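PDB 6PFX: D-alanyl transferase DltD from Enterococcus faecium TX0133A04, which probably transfers D-alanine onto lipoteichoic acid in the cell wall of a Gram-positive bacterium. Local coordinates for residues A[96-101]-A[287-292]; A[37-42]-A[68-73]; A[274-279]-A[319-324]; A[54-59]-A[352-357]. One frame throughout, in Å; residues are numbered along the deposited sequence.

Interaction 1. Residues A[96-101]-A[287-292]; sequences KKVVFI and NEVLFI
Strands 97-101 and 288-292 run parallel and in register, side by side in the middle of the five-stranded parallel sheet of an SGNH-hydrolase-type fold. On the face of Val98 and Phe100, bumps and hollows follow each other closely. Val98 and Val289 run abreast, with Val98 CB 4.0 Å from Val289 CG1. That same CG1 sits over one face of the Phe291 ring, offset toward its rim. The Phe100 side chain starts anti to the backbone N (chi1 -168°), and its ring swings away from the neighbouring strand. Phe291 turns the other way, with CG beside its own N (chi1 -65°), so its ring leans across. Its CD1 fills the hollow beside Phe100 CB at 3.7 Å, the two rings meeting obliquely. Helix 271-284 covers this face through Val278, Leu279 and Leu282.

On the other face Ile101 CD1 folds over against the flank of Ile292, touching CB and, most tightly, CD1 at 3.3 Å, closer than two methyls normally pack. Val99 CG1 crosses obliquely to Ile292 CD1, 3.8 Å away. Helix 351-365 lies over Leu290 through Ile361 and Phe364.

In the backbone ladder, Leu290 N to Val98 O, at 2.9 Å and 165°, is the straightest rung. At the start of the strands Lys96 O takes Asn287 ND2 on a lone pair at 2.9 Å, plus a weak bond from Glu288 N. Asn287 ND2 also reaches Met93 O. Lys97 forms a salt bridge to Glu367; Glu288 bonds Arg329 and Ser373. The ladder thus satisfies the backbone, and the second face is charged at its start, apolar from Val99 on.

Interaction 2. Residues A[37-42]-A[68-73]; sequences KQYIPF and RPFLLG
Five backbone hydrogen bonds join residues 38-42 to 68-72, around strands 39-42 and 68-71, the two parallel strands of a beta-alpha-beta unit whose helix is 56-62. The straightest runs from Phe42 N to Phe70 O, 3.0 Å at 177°. The shortest comes at the start, from Arg68 N to Gln38 O at 2.8 Å. In both, the donor stands above the carbonyl plane. The strands cross at 42°. Leu72 N to Phe42 O ends the ladder.

Beyond the backbone, Arg68 NH1 makes a weak bond to Gln38 OE1, which lies at the edge of the guanidinium. The Gln38 amide is bonded at its other end to Glu36. Arg68 bends at chi3, and its aliphatic chain runs alongside Tyr39, with CD 3.4 Å from Tyr39 CE1. Phe70 turns its edge toward the face of that tyrosine in an offset edge-to-face pair, ring planes at 81°. Helices 9-18 and 28-35 cover these aromatics. Further along, Pro41 CB meets Leu72 CD1.

The opposite face carries Phe42 and Pro69, packed against Pro56 of the connecting helix. Here Pro69 CB makes a CH-pi contact over one face of the Phe42 ring, 3.8 Å from its centroid.

Interaction 3. Residues A[274-279]-A[319-324]; sequences DFQLVL and KFQLNS
Helix 271-284 and helix 308-323 lie next to each other on one side of the parallel sheet of this alpha/beta fold. Their short segments run in much the same direction, at 25°, and the axes come no nearer than 11.5 Å. Side chains therefore have to span the gap, and two residues of 319-324 do so.

Gln321 comes first. Its CG stands anti to the backbone N and the chain stays extended, so the amide reaches right across. NE2 donates to Gln276 OE1 at 3.0 Å and 163°, onto a lone pair in the carbonyl plane. The two amides are nearly coplanar, 24° apart. Gln276 bends at chi2 to bring its oxygen there. The buried Gln321 amide is held at both ends: NE2 also bonds Phe272 O, and OE1 takes Trp386 NE1. Gln276 NE2 goes to Gln325. With three partners the amide orientation of Gln321 is well fixed. The same NE2 lies at the edge of the Phe275 ring, 4.0 Å from CD2. Gln321 CG rests against Leu279 CD1.

Leu322 follows on the side facing the sheet. Its CG is beside the backbone N, and its CD2 methyl does all the touching. It meets Leu279 at about a right angle and enters between Leu279 and the Phe275 rim. Phe291 and Ile330 of the sheet lie against Leu322, so the apolar half of the contact continues into the strands. At the helix interface itself, Leu322 CD2 sits 3.7 Å from Leu279 CD2 and 3.8 Å from Phe275 CE2.

Interaction 4. Residues A[54-59]-A[352-357]; sequences FHPSVL and KGWLAA
One water is gripped by two hydrogen bonds between the segments. It donates to Phe54 O and to Trp354 O, both at 2.8 Å, and so links the turn before helix 56-62 to the backbone of helix 351-365. No direct hydrogen bond crosses. Phe54 O also touches Trp354 CB at 3.3 Å.

His55 O accepts from Leu59 N and, weakly, from Val58 N. His55 ND1 accepts from Ser57 N at 2.9 Å and 156°, an N-cap bond at the start of helix 56-62. At the other side of the ring NE2 is bonded to Leu48 O, so two bonds fix how the imidazole is turned. With ND1 accepting, NE2 probably carries the proton.

The two helices belong to the layer on one side of the parallel sheet of this SGNH-hydrolase-like fold. Trp354 lies near a Ser46-His348-Asp345 arrangement that resembles a catalytic triad, without touching it. Its indole takes Pro56 over one face, the two side chains crossing at about a right angle. Pro56 CD stands 3.7 Å from the centroid of the six-membered ring, a CH-pi contact 19° off the normal. Pro56 CG reaches the rim, 3.5 Å from Trp354 CZ3. Phe54 turns the other way, its CD1 against Leu355 CB at 4.3 Å.

How the interactions relate
Interactions 1 and 2 hold neighbouring strands of one parallel sheet, and Val99 N is hydrogen-bonded to Pro41 O between them. Both rest on backbone ladders. Interactions 3 and 4 join helices on opposite faces of that sheet and depend on side chains, a glutamine pair in one and a bridging water with proline on indole in the other. Interaction 3 packs on the Val98 and Phe291 face, where Phe291 meets Leu279 and Leu322. Interaction 4 reaches the Leu290 and Ile292 face through Trp354 and Ala357 on the isoleucines of interaction 1, and through Pro56 on Phe42 of interaction 2. Their nearest atoms stay about 15 Å apart. All four are buried; interaction 1 is the most central.

Interaction 1. Residues A[96-101]-A[287-292]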
# COMPACT_ATOMS: atom_id res chain seq x y z
N LYS A 96 -3.59 -15.70 4.20
CA LYS A 96 -4.54 -14.93 3.41
C LYS A 96 -3.97 -14.51 2.06
O LYS A 96 -2.76 -14.31 1.88
CB LYS A 96 -4.99 -13.69 4.18
CG LYS A 96 -5.83 -14.02 5.42
CD LYS A 96 -6.42 -12.78 6.07
CE LYS A 96 -7.61 -12.24 5.28
NZ LYS A 96 -8.92 -12.92 5.49
N LYS A 97 -4.86 -14.38 1.09
CA LYS A 97 -4.54 -13.62 -0.11
C LYS A 97 -4.52 -12.13 0.19
O LYS A 97 -5.27 -11.62 1.02
CB LYS A 97 -5.55 -13.94 -1.21
CG LYS A 97 -5.40 -15.36 -1.76
CD LYS A 97 -6.37 -15.58 -2.90
CE LYS A 97 -6.23 -16.95 -3.51
NZ LYS A 97 -6.60 -17.98 -2.51
N VAL A 98 -3.62 -11.43 -0.53
CA VAL A 98 -3.33 -10.01 -0.33
C VAL A 98 -3.23 -9.33 -1.68
O VAL A 98 -2.66 -9.88 -2.63
CB VAL A 98 -2.00 -9.83 0.43
CG1 VAL A 98 -1.68 -8.36 0.63
CG2 VAL A 98 -2.04 -10.59 1.77
N VAL A 99 -3.75 -8.11 -1.77
CA VAL A 99 -3.52 -7.23 -2.91
C VAL A 99 -2.75 -6.03 -2.38
O VAL A 99 -3.13 -5.45 -1.36
CB VAL A 99 -4.84 -6.77 -3.55
CG1 VAL A 99 -4.62 -5.83 -4.75
CG2 VAL A 99 -5.62 -7.95 -4.03
N PHE A 100 -1.66 -5.69 -3.05
CA PHE A 100 -0.78 -4.62 -2.59
C PHE A 100 -0.47 -3.72 -3.77
O PHE A 100 0.13 -4.17 -4.75
CB PHE A 100 0.52 -5.21 -2.01
CG PHE A 100 1.38 -4.23 -1.25
CD1 PHE A 100 2.06 -3.24 -1.91
CD2 PHE A 100 1.51 -4.30 0.14
CE1 PHE A 100 2.86 -2.34 -1.22
CE2 PHE A 100 2.30 -3.39 0.84
CZ PHE A 100 2.97 -2.42 0.16
N ILE A 101 -0.81 -2.44 -3.66
CA ILE A 101 -0.53 -1.45 -4.71
C ILE A 101 0.76 -0.73 -4.35
O ILE A 101 0.82 -0.05 -3.31
CB ILE A 101 -1.68 -0.44 -4.85
CG1 ILE A 101 -3.06 -1.11 -4.84
CG2 ILE A 101 -1.49 0.38 -6.12
CD1 ILE A 101 -3.31 -2.03 -5.94
N ASN A 287 1.50 -15.62 2.87
CA ASN A 287 0.50 -14.92 2.09
C ASN A 287 0.78 -15.12 0.61
O ASN A 287 1.93 -15.07 0.17
CB ASN A 287 0.55 -13.42 2.36
CG ASN A 287 0.10 -13.05 3.74
OD1 ASN A 287 0.82 -12.40 4.49
ND2 ASN A 287 -1.09 -13.49 4.11
N GLU A 288 -0.27 -15.33 -0.17
CA GLU A 288 -0.17 -15.20 -1.62
C GLU A 288 -0.57 -13.77 -1.95
O GLU A 288 -1.56 -13.26 -1.40
CB GLU A 288 -1.10 -16.18 -2.32
CG GLU A 288 -0.67 -17.65 -2.17
CD GLU A 288 0.54 -18.02 -3.04
OE1 GLU A 288 0.95 -17.24 -3.92
OE2 GLU A 288 1.10 -19.12 -2.83
N VAL A 289 0.21 -13.10 -2.79
CA VAL A 289 0.05 -11.67 -2.99
C VAL A 289 -0.01 -11.37 -4.48
O VAL A 289 0.73 -11.95 -5.28
CB VAL A 289 1.22 -10.86 -2.37
CG1 VAL A 289 0.90 -9.37 -2.31
CG2 VAL A 289 1.60 -11.37 -1.00
N LEU A 290 -0.91 -10.44 -4.85
CA LEU A 290 -0.89 -9.77 -6.14
C LEU A 290 -0.40 -8.34 -5.93
O LEU A 290 -1.04 -7.56 -5.21
CB LEU A 290 -2.28 -9.76 -6.79
CG LEU A 290 -2.44 -8.88 -8.05
CD1 LEU A 290 -1.58 -9.38 -9.22
CD2 LEU A 290 -3.92 -8.78 -8.48
N PHE A 291 0.75 -8.02 -6.52
CA PHE A 291 1.29 -6.66 -6.50
C PHE A 291 0.86 -5.95 -7.78
O PHE A 291 0.85 -6.56 -8.86
CB PHE A 291 2.82 -6.67 -6.40
CG PHE A 291 3.33 -7.23 -5.11
CD1 PHE A 291 3.45 -6.43 -3.99
CD2 PHE A 291 3.69 -8.57 -5.00
CE1 PHE A 291 3.92 -6.94 -2.78
CE2 PHE A 291 4.16 -9.10 -3.79
CZ PHE A 291 4.28 -8.27 -2.68
N ILE A 292 0.49 -4.68 -7.65
CA ILE A 292 0.08 -3.83 -8.77
C ILE A 292 0.99 -2.61 -8.79
O ILE A 292 1.16 -1.94 -7.76
CB ILE A 292 -1.41 -3.42 -8.63
CG1 ILE A 292 -2.27 -4.68 -8.56
CG2 ILE A 292 -1.83 -2.47 -9.78
CD1 ILE A 292 -3.73 -4.46 -8.17

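Interaction 2. Residues A[37-42]-A[68-73]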
# COMPACT_ATOMS: atom_id res chain seq x y z
N LYS A 37 -12.85 -14.99 6.57
CA LYS A 37 -12.46 -15.42 5.24
C LYS A 37 -12.82 -14.38 4.19
O LYS A 37 -12.10 -14.23 3.20
CB LYS A 37 -13.19 -16.73 4.91
CG LYS A 37 -12.82 -17.37 3.59
CD LYS A 37 -13.74 -18.57 3.32
CE LYS A 37 -13.39 -19.31 2.04
NZ LYS A 37 -12.38 -20.39 2.26
N GLN A 38 -13.92 -13.65 4.41
CA GLN A 38 -14.46 -12.80 3.35
C GLN A 38 -13.62 -11.55 3.14
O GLN A 38 -13.65 -10.98 2.04
CB GLN A 38 -15.90 -12.40 3.66
CG GLN A 38 -16.05 -11.52 4.88
CD GLN A 38 -17.46 -11.02 5.09
OE1 GLN A 38 -18.20 -10.78 4.13
NE2 GLN A 38 -17.85 -10.86 6.35
N TYR A 39 -12.91 -11.08 4.16
CA TYR A 39 -12.18 -9.82 4.06
C TYR A 39 -10.76 -10.04 3.55
O TYR A 39 -9.97 -10.75 4.18
CB TYR A 39 -12.17 -9.08 5.40
CG TYR A 39 -13.49 -8.43 5.67
CD1 TYR A 39 -13.91 -7.33 4.92
CD2 TYR A 39 -14.33 -8.91 6.65
CE1 TYR A 39 -15.12 -6.75 5.14
CE2 TYR A 39 -15.55 -8.33 6.88
CZ TYR A 39 -15.94 -7.25 6.13
OH TYR A 39 -17.16 -6.66 6.35
N ILE A 40 -10.46 -9.43 2.41
CA ILE A 40 -9.15 -9.53 1.77
C ILE A 40 -8.45 -8.18 1.92
O ILE A 40 -8.99 -7.16 1.46
CB ILE A 40 -9.29 -9.92 0.28
CG1 ILE A 40 -9.91 -11.32 0.13
CG2 ILE A 40 -7.93 -9.79 -0.43
CD1 ILE A 40 -9.16 -12.47 0.84
N PRO A 41 -7.28 -8.12 2.55
CA PRO A 41 -6.63 -6.81 2.73
C PRO A 41 -6.11 -6.27 1.40
O PRO A 41 -5.52 -7.00 0.61
CB PRO A 41 -5.50 -7.09 3.72
CG PRO A 41 -5.16 -8.54 3.48
CD PRO A 41 -6.49 -9.21 3.16
N PHE A 42 -6.41 -4.99 1.14
CA PHE A 42 -5.87 -4.23 0.02
C PHE A 42 -4.99 -3.13 0.61
O PHE A 42 -5.49 -2.20 1.26
CB PHE A 42 -6.98 -3.58 -0.81
CG PHE A 42 -7.65 -4.49 -1.82
CD1 PHE A 42 -8.28 -5.67 -1.44
CD2 PHE A 42 -7.68 -4.12 -3.16
CE1 PHE A 42 -8.91 -6.48 -2.38
CE2 PHE A 42 -8.32 -4.90 -4.10
CZ PHE A 42 -8.94 -6.08 -3.72
N ARG A 68 -14.82 -9.24 0.24
CA ARG A 68 -14.90 -7.79 0.34
C ARG A 68 -13.53 -7.22 0.64
O ARG A 68 -12.86 -7.66 1.59
CB ARG A 68 -15.90 -7.44 1.45
CG ARG A 68 -16.10 -5.96 1.66
CD ARG A 68 -17.23 -5.64 2.66
NE ARG A 68 -18.56 -5.99 2.18
CZ ARG A 68 -19.23 -7.09 2.52
NH1 ARG A 68 -18.70 -7.97 3.36
NH2 ARG A 68 -20.44 -7.31 2.03
N PRO A 69 -13.04 -6.26 -0.14
CA PRO A 69 -11.76 -5.63 0.21
C PRO A 69 -11.86 -4.96 1.58
O PRO A 69 -12.88 -4.37 1.94
CB PRO A 69 -11.53 -4.61 -0.91
CG PRO A 69 -12.43 -5.06 -2.03
CD PRO A 69 -13.61 -5.71 -1.39
N PHE A 70 -10.78 -5.06 2.34
CA PHE A 70 -10.60 -4.26 3.55
C PHE A 70 -9.47 -3.29 3.23
O PHE A 70 -8.32 -3.71 3.03
CB PHE A 70 -10.30 -5.12 4.77
CG PHE A 70 -10.54 -4.41 6.06
CD1 PHE A 70 -9.70 -3.38 6.45
CD2 PHE A 70 -11.62 -4.72 6.86
CE1 PHE A 70 -9.92 -2.69 7.64
CE2 PHE A 70 -11.87 -4.03 8.03
CZ PHE A 70 -11.00 -3.02 8.43
N LEU A 71 -9.78 -2.01 3.11
CA LEU A 71 -8.82 -1.04 2.59
C LEU A 71 -7.89 -0.59 3.70
O LEU A 71 -8.32 0.01 4.68
CB LEU A 71 -9.55 0.15 1.98
CG LEU A 71 -10.66 -0.19 0.99
CD1 LEU A 71 -11.29 1.08 0.47
CD2 LEU A 71 -10.13 -1.02 -0.18
N LEU A 72 -6.59 -0.83 3.51
CA LEU A 72 -5.61 -0.53 4.54
C LEU A 72 -4.57 0.50 4.11
O LEU A 72 -3.67 0.82 4.90
CB LEU A 72 -4.93 -1.82 5.02
CG LEU A 72 -5.83 -2.77 5.82
CD1 LEU A 72 -5.13 -4.09 6.07
CD2 LEU A 72 -6.27 -2.14 7.14
N GLY A 73 -4.67 1.03 2.93
CA GLY A 73 -3.92 2.21 2.60
C GLY A 73 -4.70 3.50 2.85
O GLY A 73 -5.93 3.49 2.92

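Interaction 3. Residues A[274-279]-A[319-324]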
# COMPACT_ATOMS: atom_id res chain seq x y z
N ASP A 274 12.38 -0.48 3.46
CA ASP A 274 11.10 -0.53 4.15
C ASP A 274 10.17 -1.54 3.49
O ASP A 274 9.46 -2.29 4.16
CB ASP A 274 10.43 0.85 4.20
CG ASP A 274 11.20 1.89 5.02
OD1 ASP A 274 12.21 1.56 5.68
OD2 ASP A 274 10.79 3.06 5.00
N PHE A 275 10.16 -1.57 2.15
CA PHE A 275 9.35 -2.53 1.40
C PHE A 275 9.80 -3.96 1.70
O PHE A 275 8.96 -4.86 1.79
CB PHE A 275 9.47 -2.22 -0.11
CG PHE A 275 8.57 -3.07 -0.97
CD1 PHE A 275 7.21 -2.94 -0.89
CD2 PHE A 275 9.08 -3.99 -1.87
CE1 PHE A 275 6.38 -3.71 -1.64
CE2 PHE A 275 8.23 -4.77 -2.64
CZ PHE A 275 6.88 -4.64 -2.51
N GLN A 276 11.10 -4.16 1.93
CA GLN A 276 11.58 -5.48 2.30
C GLN A 276 10.95 -5.98 3.60
O GLN A 276 10.76 -7.19 3.77
CB GLN A 276 13.10 -5.50 2.40
CG GLN A 276 13.65 -6.90 2.67
CD GLN A 276 13.35 -7.94 1.58
OE1 GLN A 276 13.05 -7.62 0.42
NE2 GLN A 276 13.46 -9.19 1.97
N LEU A 277 10.64 -5.07 4.53
CA LEU A 277 9.93 -5.47 5.74
C LEU A 277 8.58 -6.09 5.39
O LEU A 277 8.21 -7.13 5.93
CB LEU A 277 9.71 -4.26 6.64
CG LEU A 277 10.93 -3.67 7.34
CD1 LEU A 277 10.57 -2.38 8.05
CD2 LEU A 277 11.43 -4.66 8.36
N VAL A 278 7.83 -5.43 4.50
CA VAL A 278 6.55 -5.97 4.03
C VAL A 278 6.74 -7.37 3.46
O VAL A 278 5.98 -8.28 3.79
CB VAL A 278 5.94 -5.02 2.99
CG1 VAL A 278 4.79 -5.66 2.28
CG2 VAL A 278 5.55 -3.68 3.64
N LEU A 279 7.72 -7.56 2.58
CA LEU A 279 7.97 -8.87 1.98
C LEU A 279 8.34 -9.91 3.02
O LEU A 279 7.89 -11.07 2.95
CB LEU A 279 9.08 -8.74 0.93
CG LEU A 279 8.79 -7.78 -0.23
CD1 LEU A 279 9.87 -7.94 -1.31
CD2 LEU A 279 7.40 -8.04 -0.80
N LYS A 319 10.68 -5.31 -9.40
CA LYS A 319 10.38 -6.66 -9.87
C LYS A 319 11.54 -7.62 -9.61
O LYS A 319 11.30 -8.78 -9.28
CB LYS A 319 9.94 -6.64 -11.34
CG LYS A 319 8.57 -5.98 -11.50
CD LYS A 319 7.92 -6.26 -12.85
CE LYS A 319 8.85 -6.05 -14.01
NZ LYS A 319 8.08 -6.12 -15.29
N PHE A 320 12.78 -7.14 -9.69
CA PHE A 320 13.90 -7.97 -9.27
C PHE A 320 13.78 -8.34 -7.79
O PHE A 320 13.95 -9.50 -7.41
CB PHE A 320 15.22 -7.25 -9.54
CG PHE A 320 16.43 -8.02 -9.11
CD1 PHE A 320 16.94 -7.89 -7.83
CD2 PHE A 320 17.05 -8.88 -9.99
CE1 PHE A 320 18.06 -8.61 -7.44
CE2 PHE A 320 18.17 -9.59 -9.61
CZ PHE A 320 18.66 -9.47 -8.33
N GLN A 321 13.44 -7.36 -6.95
CA GLN A 321 13.32 -7.64 -5.52
C GLN A 321 12.21 -8.65 -5.26
O GLN A 321 12.36 -9.55 -4.42
CB GLN A 321 13.06 -6.34 -4.75
CG GLN A 321 13.05 -6.47 -3.20
CD GLN A 321 13.06 -5.11 -2.52
OE1 GLN A 321 13.23 -4.08 -3.18
NE2 GLN A 321 12.86 -5.09 -1.20
N LEU A 322 11.10 -8.52 -5.98
CA LEU A 322 9.96 -9.41 -5.82
C LEU A 322 10.28 -10.80 -6.36
O LEU A 322 10.22 -11.79 -5.63
CB LEU A 322 8.75 -8.79 -6.51
CG LEU A 322 8.14 -7.58 -5.79
CD1 LEU A 322 7.13 -6.84 -6.64
CD2 LEU A 322 7.47 -8.00 -4.49
N ASN A 323 10.66 -10.87 -7.65
CA ASN A 323 10.84 -12.15 -8.32
C ASN A 323 11.99 -12.94 -7.72
O ASN A 323 11.91 -14.17 -7.61
CB ASN A 323 11.11 -11.92 -9.81
CG ASN A 323 9.91 -11.40 -10.56
OD1 ASN A 323 8.76 -11.58 -10.14
ND2 ASN A 323 10.17 -10.79 -11.70
N SER A 324 13.08 -12.27 -7.35
CA SER A 324 14.23 -12.99 -6.82
C SER A 324 13.88 -13.72 -5.53
O SER A 324 14.60 -14.65 -5.14
CB SER A 324 15.40 -12.04 -6.55
OG SER A 324 15.14 -11.18 -5.46

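Interaction 4. Residues A[54-59]-A[352-357]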
# COMPACT_ATOMS: atom_id res chain seq x y z
N PHE A 54 -15.56 1.27 -10.99
CA PHE A 54 -14.51 0.28 -11.27
C PHE A 54 -13.61 -0.02 -10.09
O PHE A 54 -12.75 -0.91 -10.19
CB PHE A 54 -13.71 0.72 -12.51
CG PHE A 54 -14.61 1.17 -13.60
CD1 PHE A 54 -15.30 0.24 -14.36
CD2 PHE A 54 -14.87 2.51 -13.79
CE1 PHE A 54 -16.20 0.64 -15.32
CE2 PHE A 54 -15.76 2.92 -14.77
CZ PHE A 54 -16.43 1.99 -15.53
N HIS A 55 -13.80 0.67 -8.98
CA HIS A 55 -13.05 0.41 -7.76
C HIS A 55 -13.29 -1.01 -7.26
O HIS A 55 -14.40 -1.55 -7.42
CB HIS A 55 -13.55 1.45 -6.75
CG HIS A 55 -12.87 1.38 -5.43
ND1 HIS A 55 -13.19 0.44 -4.47
CD2 HIS A 55 -11.91 2.16 -4.89
CE1 HIS A 55 -12.44 0.64 -3.40
NE2 HIS A 55 -11.65 1.67 -3.63
N PRO A 56 -12.27 -1.65 -6.67
CA PRO A 56 -12.42 -3.06 -6.26
C PRO A 56 -13.60 -3.33 -5.36
O PRO A 56 -14.20 -4.42 -5.43
CB PRO A 56 -11.10 -3.37 -5.54
CG PRO A 56 -10.12 -2.35 -6.06
CD PRO A 56 -10.92 -1.13 -6.43
N SER A 57 -13.95 -2.41 -4.47
CA SER A 57 -15.06 -2.66 -3.57
C SER A 57 -16.39 -2.60 -4.30
O SER A 57 -17.32 -3.34 -3.95
CB SER A 57 -15.06 -1.64 -2.43
OG SER A 57 -13.85 -1.69 -1.68
N VAL A 58 -16.50 -1.74 -5.32
CA VAL A 58 -17.74 -1.62 -6.09
C VAL A 58 -17.94 -2.86 -6.96
O VAL A 58 -19.03 -3.45 -6.98
CB VAL A 58 -17.75 -0.33 -6.94
CG1 VAL A 58 -19.09 -0.26 -7.70
CG2 VAL A 58 -17.52 0.89 -6.08
N LEU A 59 -16.90 -3.30 -7.67
CA LEU A 59 -17.05 -4.50 -8.49
C LEU A 59 -17.39 -5.72 -7.64
O LEU A 59 -18.25 -6.53 -8.01
CB LEU A 59 -15.78 -4.74 -9.29
CG LEU A 59 -15.46 -3.66 -10.33
CD1 LEU A 59 -14.10 -3.94 -10.93
CD2 LEU A 59 -16.54 -3.60 -11.42
N LYS A 352 -10.12 3.32 -16.03
CA LYS A 352 -9.60 2.22 -16.83
C LYS A 352 -8.54 1.43 -16.07
O LYS A 352 -8.39 0.22 -16.31
CB LYS A 352 -9.07 2.78 -18.14
CG LYS A 352 -10.20 3.12 -19.11
CD LYS A 352 -10.70 1.91 -19.86
CE LYS A 352 -9.68 1.46 -20.90
NZ LYS A 352 -9.92 0.05 -21.32
N GLY A 353 -7.81 2.09 -15.17
CA GLY A 353 -6.75 1.43 -14.44
C GLY A 353 -7.28 0.43 -13.44
O GLY A 353 -6.81 -0.71 -13.38
N TRP A 354 -8.27 0.85 -12.64
CA TRP A 354 -8.94 -0.10 -11.75
C TRP A 354 -9.61 -1.22 -12.53
O TRP A 354 -9.63 -2.37 -12.08
CB TRP A 354 -9.93 0.62 -10.83
CG TRP A 354 -9.30 1.29 -9.65
CD1 TRP A 354 -9.39 2.62 -9.31
CD2 TRP A 354 -8.48 0.67 -8.64
NE1 TRP A 354 -8.69 2.85 -8.15
CE2 TRP A 354 -8.12 1.68 -7.72
CE3 TRP A 354 -8.03 -0.64 -8.42
CZ2 TRP A 354 -7.32 1.42 -6.61
CZ3 TRP A 354 -7.24 -0.89 -7.31
CH2 TRP A 354 -6.90 0.13 -6.42
N LEU A 355 -10.19 -0.91 -13.69
CA LEU A 355 -10.77 -2.00 -14.47
C LEU A 355 -9.69 -2.97 -14.94
O LEU A 355 -9.88 -4.19 -14.86
CB LEU A 355 -11.55 -1.46 -15.66
CG LEU A 355 -12.16 -2.52 -16.57
CD1 LEU A 355 -13.19 -3.33 -15.82
CD2 LEU A 355 -12.76 -1.92 -17.84
N ALA A 356 -8.53 -2.45 -15.37
CA ALA A 356 -7.45 -3.33 -15.79
C ALA A 356 -6.97 -4.17 -14.62
O ALA A 356 -6.65 -5.36 -14.78
CB ALA A 356 -6.27 -2.51 -16.33
N ALA A 357 -6.88 -3.56 -13.45
CA ALA A 357 -6.47 -4.30 -12.26
C ALA A 357 -7.43 -5.44 -11.98
O ALA A 357 -7.01 -6.53 -11.58
CB ALA A 357 -6.35 -3.33 -11.08
O HOH W 1 -10.81 -2.80 -9.57